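Long-range contacts in putative sensory box/GGDEF family protein (Vibrio parahaemolyticus RIMD 2210633, PDB 2P7J), which probably synthesises cyclic di-GMP from GTP through its GGDEF domain, this chain being the Cache-type sensor region of the longer protein: residues I135-D140 / L148-R153; I64-W69 / V93-D98; V234-G239 / I248-I253. All blocks are in the same frame, centred on the assembly; numbering follows the deposited sequence.

Interaction 1 of 3, residues I135-D140 / L148-R153. With SO4 (sulfate ion), chain E.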
loop_
_atom_site.group_PDB
_atom_site.type_symbol
_atom_site.label_atom_id
_atom_site.label_comp_id
_atom_site.label_asym_id
_atom_site.label_seq_id
_atom_site.Cartn_x
_atom_site.Cartn_y
_atom_site.Cartn_z
ATOM N N ILE B 135 -17.264 6.311 5.556
ATOM C CA ILE B 135 -15.970 5.857 5.096
ATOM C C ILE B 135 -14.961 6.980 5.325
ATOM O O ILE B 135 -15.250 8.146 5.100
ATOM C CB ILE B 135 -16.031 5.420 3.614
ATOM C CG1 ILE B 135 -16.861 4.129 3.492
ATOM C CG2 ILE B 135 -14.589 5.250 3.006
ATOM C CD1 ILE B 135 -17.449 3.864 2.125
ATOM N N GLU B 136 -13.786 6.635 5.812
ATOM C CA GLU B 136 -12.820 7.653 6.174
ATOM C C GLU B 136 -11.422 7.066 6.069
ATOM O O GLU B 136 -11.201 5.886 6.386
ATOM C CB GLU B 136 -13.132 8.119 7.602
ATOM C CG GLU B 136 -12.293 9.231 8.140
ATOM C CD GLU B 136 -12.570 9.507 9.628
ATOM O OE1 GLU B 136 -13.656 9.104 10.130
ATOM O OE2 GLU B 136 -11.693 10.121 10.296
ATOM N N LEU B 137 -10.472 7.893 5.658
ATOM C CA LEU B 137 -9.066 7.461 5.567
ATOM C C LEU B 137 -8.440 7.060 6.914
ATOM O O LEU B 137 -8.670 7.701 7.957
ATOM C CB LEU B 137 -8.223 8.525 4.865
ATOM C CG LEU B 137 -8.634 8.852 3.425
ATOM C CD1 LEU B 137 -7.831 10.072 2.889
ATOM C CD2 LEU B 137 -8.525 7.608 2.486
ATOM N N GLU B 138 -7.668 5.974 6.900
ATOM C CA GLU B 138 -6.978 5.555 8.113
ATOM C C GLU B 138 -5.843 6.516 8.496
ATOM O O GLU B 138 -5.229 7.152 7.635
ATOM C CB GLU B 138 -6.428 4.149 7.962
ATOM C CG GLU B 138 -7.459 3.082 8.149
ATOM C CD GLU B 138 -6.904 1.719 7.905
ATOM O OE1 GLU B 138 -5.706 1.631 7.534
ATOM O OE2 GLU B 138 -7.654 0.733 8.090
ATOM N N ARG B 139 -5.583 6.593 9.800
ATOM C CA ARG B 139 -4.581 7.477 10.376
ATOM C C ARG B 139 -3.818 6.768 11.493
ATOM O O ARG B 139 -4.351 5.822 12.112
ATOM C CB ARG B 139 -5.252 8.719 10.949
ATOM C CG ARG B 139 -5.774 9.672 9.893
ATOM C CD ARG B 139 -6.548 10.853 10.496
ATOM N NE ARG B 139 -7.135 11.611 9.403
ATOM C CZ ARG B 139 -6.565 12.664 8.810
ATOM N NH1 ARG B 139 -5.380 13.150 9.240
ATOM N NH2 ARG B 139 -7.198 13.244 7.787
ATOM N N ASP B 140 -2.580 7.215 11.728
ATOM C CA ASP B 140 -1.757 6.817 12.876
ATOM C C ASP B 140 -1.299 8.117 13.508
ATOM O O ASP B 140 -0.710 8.971 12.837
ATOM C CB ASP B 140 -0.540 5.957 12.455
ATOM C CG ASP B 140 0.154 5.244 13.653
ATOM O OD1 ASP B 140 -0.469 4.984 14.699
ATOM O OD2 ASP B 140 1.349 4.901 13.545
ATOM N N LEU B 148 -2.834 5.547 0.823
ATOM C CA LEU B 148 -4.114 5.982 1.397
ATOM C C LEU B 148 -5.126 4.829 1.539
ATOM O O LEU B 148 -5.307 4.059 0.599
ATOM C CB LEU B 148 -4.688 7.135 0.584
ATOM C CG LEU B 148 -3.838 8.419 0.649
ATOM C CD1 LEU B 148 -4.346 9.510 -0.267
ATOM C CD2 LEU B 148 -3.756 8.936 2.074
ATOM N N SER B 149 -5.733 4.690 2.727
ATOM C CA SER B 149 -6.649 3.570 3.003
ATOM C C SER B 149 -8.032 3.997 3.449
ATOM O O SER B 149 -8.262 4.192 4.655
ATOM C CB SER B 149 -6.096 2.646 4.102
ATOM O OG SER B 149 -4.731 2.363 3.902
ATOM N N PRO B 150 -8.967 4.131 2.497
ATOM C CA PRO B 150 -10.337 4.422 2.934
ATOM C C PRO B 150 -10.909 3.197 3.652
ATOM O O PRO B 150 -10.781 2.060 3.166
ATOM C CB PRO B 150 -11.081 4.710 1.637
ATOM C CG PRO B 150 -10.264 3.989 0.547
ATOM C CD PRO B 150 -8.837 4.011 1.031
ATOM N N SER B 151 -11.525 3.421 4.808
ATOM C CA SER B 151 -12.040 2.312 5.571
ATOM C C SER B 151 -13.460 2.582 6.142
ATOM O O SER B 151 -13.795 3.720 6.512
ATOM C CB SER B 151 -10.994 1.935 6.624
ATOM O OG SER B 151 -11.474 1.000 7.551
ATOM N N LEU B 152 -14.303 1.539 6.161
ATOM C CA LEU B 152 -15.640 1.602 6.813
ATOM C C LEU B 152 -15.462 0.879 8.155
ATOM O O LEU B 152 -15.205 -0.353 8.205
ATOM C CB LEU B 152 -16.703 0.879 5.986
ATOM C CG LEU B 152 -18.115 0.804 6.593
ATOM C CD1 LEU B 152 -18.769 2.184 6.708
ATOM C CD2 LEU B 152 -19.007 -0.141 5.813
ATOM N N ARG B 153 -15.539 1.642 9.240
ATOM C CA ARG B 153 -15.269 1.061 10.554
ATOM C C ARG B 153 -16.569 0.559 11.143
ATOM O O ARG B 153 -17.484 1.332 11.375
ATOM C CB ARG B 153 -14.599 2.085 11.466
ATOM C CG ARG B 153 -13.194 2.402 11.038
ATOM C CD ARG B 153 -12.744 3.701 11.621
ATOM N NE ARG B 153 -11.462 4.083 11.036
ATOM C CZ ARG B 153 -11.325 4.734 9.872
ATOM N NH1 ARG B 153 -12.381 5.078 9.157
ATOM N NH2 ARG B 153 -10.119 5.031 9.417
HETATM S S SO4 E . -7.790 4.020 12.129
HETATM O O1 SO4 E . -6.713 3.148 11.640
HETATM O O2 SO4 E . -7.821 5.281 11.365
HETATM O O3 SO4 E . -9.099 3.318 11.977
HETATM O O4 SO4 E . -7.577 4.288 13.583
HETATM O O HOH W 1 -5.163 6.513 4.793
#
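Arg153 and Ser151 both donate to the backbone of Glu136, gripping its carbonyl oxygen from opposite faces of the carbonyl plane. Ser151 N lies 2.9 Å from Glu136 O, and Arg153 NH1 lies 3.1 Å from the same Glu136 O, which sits close to the guanidinium plane. Glu136 N returns a bond to Ser151 O, completing an antiparallel hydrogen-bonded pair within the seven-stranded sheet of this Cache sensor region; Glu138 N extends the pairing to Ser149 O.

The tightly packed side carries Leu137 and Pro150. With its CG anti to the carbonyl carbon (chi1 -61°), Leu137 brings CD2 to 3.5 Å from Pro150 N, against the proline ring, while Ile135 CG2 meets Pro150 CB at 3.8 Å. Tyr210 from a loop and Ile174 of helix 174-181 cover this apolar patch.

Looser packing is confined to the partly exposed Glu136 side chain. Glu136 OE1 stays 4.3 Å from Arg153 NH1, well out of the guanidinium plane; the carboxylate instead has a long, weak ion pair with Arg116 and a weak hydrogen bond from Trp133. Where the strands part, a water spans Glu138 O and Ser149 N.

Arg153 also binds a sulfate, probably acquired from the crystallisation liquor. Arg153 NE points almost straight at sulfate O3 (2.7 Å, 165°), and Arg139 N donates to sulfate O2. Arg83, Lys113, Arg116 and Tyr118 complete the site. With its guanidinium oriented by the Glu136 carbonyl, Arg153 joins a cationic pocket whose chemistry is consistent with binding an anionic group.

Interaction 2 of 3, residues I64-W69 / V93-D98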
loop_
_atom_site.group_PDB
_atom_site.type_symbol
_atom_site.label_atom_id
_atom_site.label_comp_id
_atom_site.label_asym_id
_atom_site.label_seq_id
_atom_site.Cartn_x
_atom_site.Cartn_y
_atom_site.Cartn_z
ATOM N N ILE B 64 -4.935 -16.533 22.447
ATOM C CA ILE B 64 -6.124 -17.216 21.936
ATOM C C ILE B 64 -6.967 -16.230 21.136
ATOM O O ILE B 64 -7.358 -16.532 20.009
ATOM C CB ILE B 64 -6.965 -17.840 23.040
ATOM C CG1 ILE B 64 -6.163 -18.951 23.735
ATOM C CG2 ILE B 64 -8.314 -18.395 22.465
ATOM C CD1 ILE B 64 -6.779 -19.449 25.045
ATOM N N LEU B 65 -7.201 -15.043 21.702
ATOM C CA LEU B 65 -8.064 -14.050 21.075
ATOM C C LEU B 65 -7.500 -13.524 19.743
ATOM O O LEU B 65 -8.241 -13.436 18.756
ATOM C CB LEU B 65 -8.384 -12.897 22.053
ATOM C CG LEU B 65 -9.249 -11.780 21.467
ATOM C CD1 LEU B 65 -10.631 -12.312 21.033
ATOM C CD2 LEU B 65 -9.360 -10.574 22.417
ATOM N N GLU B 66 -6.213 -13.164 19.726
ATOM C CA GLU B 66 -5.525 -12.754 18.494
ATOM C C GLU B 66 -5.536 -13.842 17.408
ATOM O O GLU B 66 -5.732 -13.558 16.206
ATOM C CB GLU B 66 -4.077 -12.341 18.795
ATOM C CG GLU B 66 -3.990 -11.221 19.800
ATOM C CD GLU B 66 -2.583 -10.869 20.217
ATOM O OE1 GLU B 66 -1.729 -11.769 20.434
ATOM O OE2 GLU B 66 -2.346 -9.663 20.351
ATOM N N ASN B 67 -5.311 -15.080 17.834
ATOM C CA ASN B 67 -5.300 -16.217 16.915
ATOM C C ASN B 67 -6.653 -16.384 16.220
ATOM O O ASN B 67 -6.702 -16.641 15.001
ATOM C CB ASN B 67 -4.894 -17.517 17.636
ATOM C CG ASN B 67 -3.390 -17.595 17.921
ATOM O OD1 ASN B 67 -2.601 -16.755 17.464
ATOM N ND2 ASN B 67 -2.987 -18.627 18.676
HETATM N N MSE B 68 -7.744 -16.244 16.974
HETATM C CA MSE B 68 -9.093 -16.334 16.399
HETATM C C MSE B 68 -9.318 -15.216 15.385
HETATM O O MSE B 68 -9.785 -15.463 14.277
HETATM C CB MSE B 68 -10.176 -16.288 17.485
HETATM C CG MSE B 68 -11.656 -16.229 16.950
HETATM SE SE MSE B 68 -12.959 -15.654 18.303
HETATM C CE MSE B 68 -14.630 -16.326 17.481
ATOM N N TRP B 69 -8.959 -13.990 15.754
ATOM C CA TRP B 69 -9.184 -12.809 14.863
ATOM C C TRP B 69 -8.373 -12.883 13.570
ATOM O O TRP B 69 -8.863 -12.532 12.513
ATOM C CB TRP B 69 -8.864 -11.527 15.627
ATOM C CG TRP B 69 -9.940 -11.173 16.623
ATOM C CD1 TRP B 69 -11.031 -11.930 16.970
ATOM C CD2 TRP B 69 -10.013 -9.980 17.413
ATOM N NE1 TRP B 69 -11.787 -11.270 17.907
ATOM C CE2 TRP B 69 -11.193 -10.065 18.189
ATOM C CE3 TRP B 69 -9.210 -8.837 17.520
ATOM C CZ2 TRP B 69 -11.571 -9.070 19.086
ATOM C CZ3 TRP B 69 -9.590 -7.845 18.408
ATOM C CH2 TRP B 69 -10.763 -7.966 19.180
ATOM N N VAL B 93 -6.282 -4.656 21.876
ATOM C CA VAL B 93 -6.017 -5.806 21.035
ATOM C C VAL B 93 -6.084 -5.287 19.595
ATOM O O VAL B 93 -6.961 -4.486 19.239
ATOM C CB VAL B 93 -7.068 -6.927 21.266
ATOM C CG1 VAL B 93 -6.646 -8.209 20.529
ATOM C CG2 VAL B 93 -7.248 -7.199 22.761
ATOM N N ARG B 94 -5.140 -5.729 18.779
ATOM C CA ARG B 94 -5.050 -5.260 17.432
ATOM C C ARG B 94 -4.442 -6.327 16.522
ATOM O O ARG B 94 -3.296 -6.745 16.705
ATOM C CB ARG B 94 -4.294 -3.917 17.366
ATOM C CG ARG B 94 -4.143 -3.363 15.955
ATOM C CD ARG B 94 -3.380 -2.029 15.975
ATOM N NE ARG B 94 -3.278 -1.490 14.615
ATOM C CZ ARG B 94 -2.214 -0.852 14.135
ATOM N NH1 ARG B 94 -1.143 -0.650 14.906
ATOM N NH2 ARG B 94 -2.218 -0.403 12.891
ATOM N N ILE B 95 -5.257 -6.765 15.562
ATOM C CA ILE B 95 -4.885 -7.642 14.438
ATOM C C ILE B 95 -4.885 -6.795 13.152
ATOM O O ILE B 95 -5.806 -6.003 12.943
ATOM C CB ILE B 95 -5.934 -8.831 14.347
ATOM C CG1 ILE B 95 -5.417 -10.042 15.121
ATOM C CG2 ILE B 95 -6.331 -9.216 12.885
ATOM C CD1 ILE B 95 -5.051 -9.757 16.491
ATOM N N LYS B 96 -3.829 -6.934 12.340
ATOM C CA LYS B 96 -3.758 -6.333 11.009
ATOM C C LYS B 96 -3.711 -7.450 9.985
ATOM O O LYS B 96 -3.161 -8.534 10.251
ATOM C CB LYS B 96 -2.492 -5.488 10.815
ATOM C CG LYS B 96 -2.153 -4.559 11.963
ATOM C CD LYS B 96 -0.690 -4.083 11.932
ATOM C CE LYS B 96 -0.389 -3.197 10.709
ATOM N NZ LYS B 96 0.425 -3.925 9.638
ATOM N N TYR B 97 -4.299 -7.182 8.824
ATOM C CA TYR B 97 -4.375 -8.159 7.741
ATOM C C TYR B 97 -4.010 -7.437 6.470
ATOM O O TYR B 97 -4.424 -6.292 6.255
ATOM C CB TYR B 97 -5.789 -8.758 7.606
ATOM C CG TYR B 97 -6.017 -9.616 6.351
ATOM C CD1 TYR B 97 -5.548 -10.939 6.292
ATOM C CD2 TYR B 97 -6.709 -9.110 5.233
ATOM C CE1 TYR B 97 -5.726 -11.719 5.151
ATOM C CE2 TYR B 97 -6.942 -9.903 4.090
ATOM C CZ TYR B 97 -6.425 -11.200 4.050
ATOM O OH TYR B 97 -6.614 -12.006 2.942
ATOM N N ASP B 98 -3.236 -8.117 5.630
ATOM C CA ASP B 98 -2.797 -7.557 4.361
ATOM C C ASP B 98 -3.289 -8.463 3.222
ATOM O O ASP B 98 -2.813 -9.591 3.056
ATOM C CB ASP B 98 -1.269 -7.408 4.360
ATOM C CG ASP B 98 -0.722 -6.984 3.023
ATOM O OD1 ASP B 98 -0.973 -5.844 2.585
ATOM O OD2 ASP B 98 -0.004 -7.789 2.414
HETATM O O HOH W 2 -2.823 -7.133 19.935
#
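Glu66 and Arg94 meet through a water: the carboxylate oxygen Glu66 OE2 lies 2.6 Å from it, and Arg94 N donates to the same water over 2.9 Å. The extension of Glu66 beyond CG brings its carboxylate near enough for the water to bridge to the strand backbone, while the carbons nearer its own backbone pack against apolar side chains. Glu66 CB touches Ile95 CD1 at 3.6 Å, and its CG rests near Val93 CG1.

Here helix 59-76 packs on one face of the seven-stranded antiparallel sheet of the Cache sensor region, running roughly along strand 91-98. The short segments run in roughly the same direction, 28° apart, with 8.7 Å between their axes. Val93 and Ile95, two residues apart on the strand, both point their CB atoms at the helix, and Trp69, like Glu66, meets both.

Trp69 crosses Val93 at about a right angle, its CZ3 3.6 Å from Val93 CG1. Its CG lies anti to the carbonyl carbon (chi1 -75°), which sends the indole outward from the helix, toward Val93, and leaves CB beside Ile95, with Trp69 CB and Ile95 CG1 3.8 Å apart. One turn earlier, Leu65 serves two neighbours: its CD1 covers the rim of one indole face, and its CD2 reaches Val93 CG2 at 4.0 Å. Further support for the indole comes from Ile82 and Phe84 on the adjoining strand 79-86, while Tyr53 of helix 48-55 packs on Val93. Farther along strand 91-98, Lys96 and Asp98 pack against Tyr146 of the second subunit.

Interaction 3 of 3, residues V234-G239 / I248-I253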
loop_
_atom_site.group_PDB
_atom_site.type_symbol
_atom_site.label_atom_id
_atom_site.label_comp_id
_atom_site.label_asym_id
_atom_site.label_seq_id
_atom_site.Cartn_x
_atom_site.Cartn_y
_atom_site.Cartn_z
ATOM N N VAL B 234 -28.714 12.781 -5.525
ATOM C CA VAL B 234 -29.167 13.015 -4.159
ATOM C C VAL B 234 -30.607 12.548 -3.928
ATOM O O VAL B 234 -30.879 11.874 -2.931
ATOM C CB VAL B 234 -28.978 14.501 -3.776
ATOM C CG1 VAL B 234 -29.610 14.825 -2.423
ATOM C CG2 VAL B 234 -27.494 14.846 -3.779
ATOM N N SER B 235 -31.513 12.848 -4.857
ATOM C CA SER B 235 -32.939 12.633 -4.580
ATOM C C SER B 235 -33.465 11.258 -5.005
ATOM O O SER B 235 -34.063 10.543 -4.186
ATOM C CB SER B 235 -33.804 13.768 -5.148
ATOM O OG SER B 235 -33.738 13.796 -6.564
ATOM N N GLU B 236 -33.210 10.891 -6.261
ATOM C CA GLU B 236 -33.645 9.611 -6.831
ATOM C C GLU B 236 -32.808 8.425 -6.350
ATOM O O GLU B 236 -31.628 8.566 -6.036
ATOM C CB GLU B 236 -33.615 9.672 -8.363
ATOM C CG GLU B 236 -34.507 10.761 -8.946
ATOM C CD GLU B 236 -34.367 10.903 -10.440
ATOM O OE1 GLU B 236 -34.200 9.871 -11.138
ATOM O OE2 GLU B 236 -34.432 12.059 -10.912
ATOM N N GLN B 237 -33.428 7.254 -6.303
ATOM C CA GLN B 237 -32.741 6.042 -5.869
ATOM C C GLN B 237 -31.806 5.501 -6.959
ATOM O O GLN B 237 -30.810 4.822 -6.641
ATOM C CB GLN B 237 -33.771 4.968 -5.468
ATOM C CG GLN B 237 -33.366 4.090 -4.273
ATOM C CD GLN B 237 -32.932 4.902 -3.037
ATOM O OE1 GLN B 237 -33.617 5.852 -2.610
ATOM N NE2 GLN B 237 -31.791 4.522 -2.459
ATOM N N ALA B 238 -32.163 5.799 -8.223
ATOM C CA ALA B 238 -31.477 5.331 -9.435
ATOM C C ALA B 238 -32.042 6.029 -10.668
ATOM O O ALA B 238 -33.250 6.243 -10.773
ATOM C CB ALA B 238 -31.611 3.824 -9.600
ATOM N N GLY B 239 -31.163 6.359 -11.608
ATOM C CA GLY B 239 -31.558 6.926 -12.889
ATOM C C GLY B 239 -30.331 7.087 -13.769
ATOM O O GLY B 239 -29.241 6.573 -13.448
ATOM N N ILE B 248 -24.109 9.255 -17.613
ATOM C CA ILE B 248 -23.958 9.029 -16.180
ATOM C C ILE B 248 -25.126 8.192 -15.720
ATOM O O ILE B 248 -26.266 8.623 -15.843
ATOM C CB ILE B 248 -24.002 10.358 -15.347
ATOM C CG1 ILE B 248 -22.993 11.417 -15.866
ATOM C CG2 ILE B 248 -23.931 10.072 -13.832
ATOM C CD1 ILE B 248 -21.558 11.116 -15.695
ATOM N N ALA B 249 -24.850 6.998 -15.196
ATOM C CA ALA B 249 -25.891 6.221 -14.546
ATOM C C ALA B 249 -25.563 6.160 -13.054
ATOM O O ALA B 249 -24.403 6.021 -12.685
ATOM C CB ALA B 249 -26.022 4.829 -15.168
ATOM N N PHE B 250 -26.575 6.294 -12.198
ATOM C CA PHE B 250 -26.322 6.439 -10.776
ATOM C C PHE B 250 -27.304 5.652 -9.950
ATOM O O PHE B 250 -28.398 5.350 -10.401
ATOM C CB PHE B 250 -26.365 7.920 -10.379
ATOM C CG PHE B 250 -27.587 8.631 -10.868
ATOM C CD1 PHE B 250 -28.758 8.629 -10.106
ATOM C CD2 PHE B 250 -27.585 9.281 -12.122
ATOM C CE1 PHE B 250 -29.907 9.277 -10.569
ATOM C CE2 PHE B 250 -28.714 9.920 -12.587
ATOM C CZ PHE B 250 -29.885 9.914 -11.822
ATOM N N SER B 251 -26.899 5.302 -8.739
ATOM C CA SER B 251 -27.822 4.759 -7.746
ATOM C C SER B 251 -27.279 4.994 -6.351
ATOM O O SER B 251 -26.096 5.284 -6.165
ATOM C CB SER B 251 -28.136 3.280 -7.969
ATOM O OG SER B 251 -27.042 2.486 -7.584
ATOM N N SER B 252 -28.160 4.897 -5.371
ATOM C CA SER B 252 -27.744 5.010 -3.994
ATOM C C SER B 252 -28.091 3.751 -3.226
ATOM O O SER B 252 -29.113 3.070 -3.494
ATOM C CB SER B 252 -28.388 6.219 -3.329
ATOM O OG SER B 252 -28.120 7.369 -4.097
ATOM N N ILE B 253 -27.236 3.477 -2.256
ATOM C CA ILE B 253 -27.398 2.363 -1.351
ATOM C C ILE B 253 -27.011 2.823 0.067
ATOM O O ILE B 253 -26.373 3.882 0.272
ATOM C CB ILE B 253 -26.547 1.108 -1.793
ATOM C CG1 ILE B 253 -25.047 1.390 -1.718
ATOM C CG2 ILE B 253 -26.917 0.654 -3.248
ATOM C CD1 ILE B 253 -24.152 0.143 -1.888
HETATM O O HOH W 3 -31.203 8.671 -3.620
HETATM O O HOH W 4 -28.978 8.157 -6.447
#
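Phe250 and Gly239 exchange backbone hydrogen bonds, and the one from Phe250 N to Gly239 O is nearly straight (3.0 Å, 169°). Its companion, Gly239 N to Phe250 O, is longer at 3.2 Å. Together they form an antiparallel hydrogen-bonded pair in the hairpin of strands 238-242 and 246-254. Two residues along, Ser252 N binds Gln237 O at 2.9 Å, so the pairing starts just before the first strand. Gln237 adds a side-chain bond: bent at its second torsion, it returns NE2 to 3.2 Å from Ser252 O, approaching from above the carbonyl plane.

The segment leaves helix 230-235 at Glu236, and water fills in where direct bonding stops. One water donates to Glu236 O at 2.7 Å and is hydrogen-bonded to Ser252 OG at 2.6 Å. The serine hydroxyl has a further partner in His262 on strand 260-268, whereas the Glu236 carboxylate turns to a salt bridge with Arg232.

Outward from these bonds, Phe250 supplies the main packing. Its CG sits between the backbone N and the carbonyl carbon (chi1 50°), an orientation that swings the ring back over the neighbouring strand. There Gly239 O lies 3.4 Å above the centre of the Phe250 ring, and Gly239 CA makes a CH-pi contact 4.0 Å from the same centroid. Arg232 and Val233 of the helix and Ile264 of strand 260-268 also touch the phenyl ring. On the other face of the hairpin, Ala238 and Ser251 meet through their CB atoms. With no side chain at Gly239, the aromatic ring can lie directly on the peptide backbone, a placement likely to shield the adjacent backbone hydrogen bonds from water.

From the N terminus, the long helix 11-45 precedes all three contacts, which then follow in series, none nested within or crossing another. Interaction 2 closes first, returning the chain over 23 intervening residues so that helix 59-76 covers strand 91-98. Interaction 1 spans only seven residues, including the short strand 143-144, and joins strands 131-140 and 150-160 of the same seven-stranded sheet; its centre lies about 19 Å from that of interaction 2. After the chain enters the second sheet, interaction 3 closes the hairpin of strands 238-242 and 246-254 beside helix 230-235, with eight residues between its segments. Centres of interactions 2 and 3 are about 38 Å apart, on opposite sides of the chain's centre.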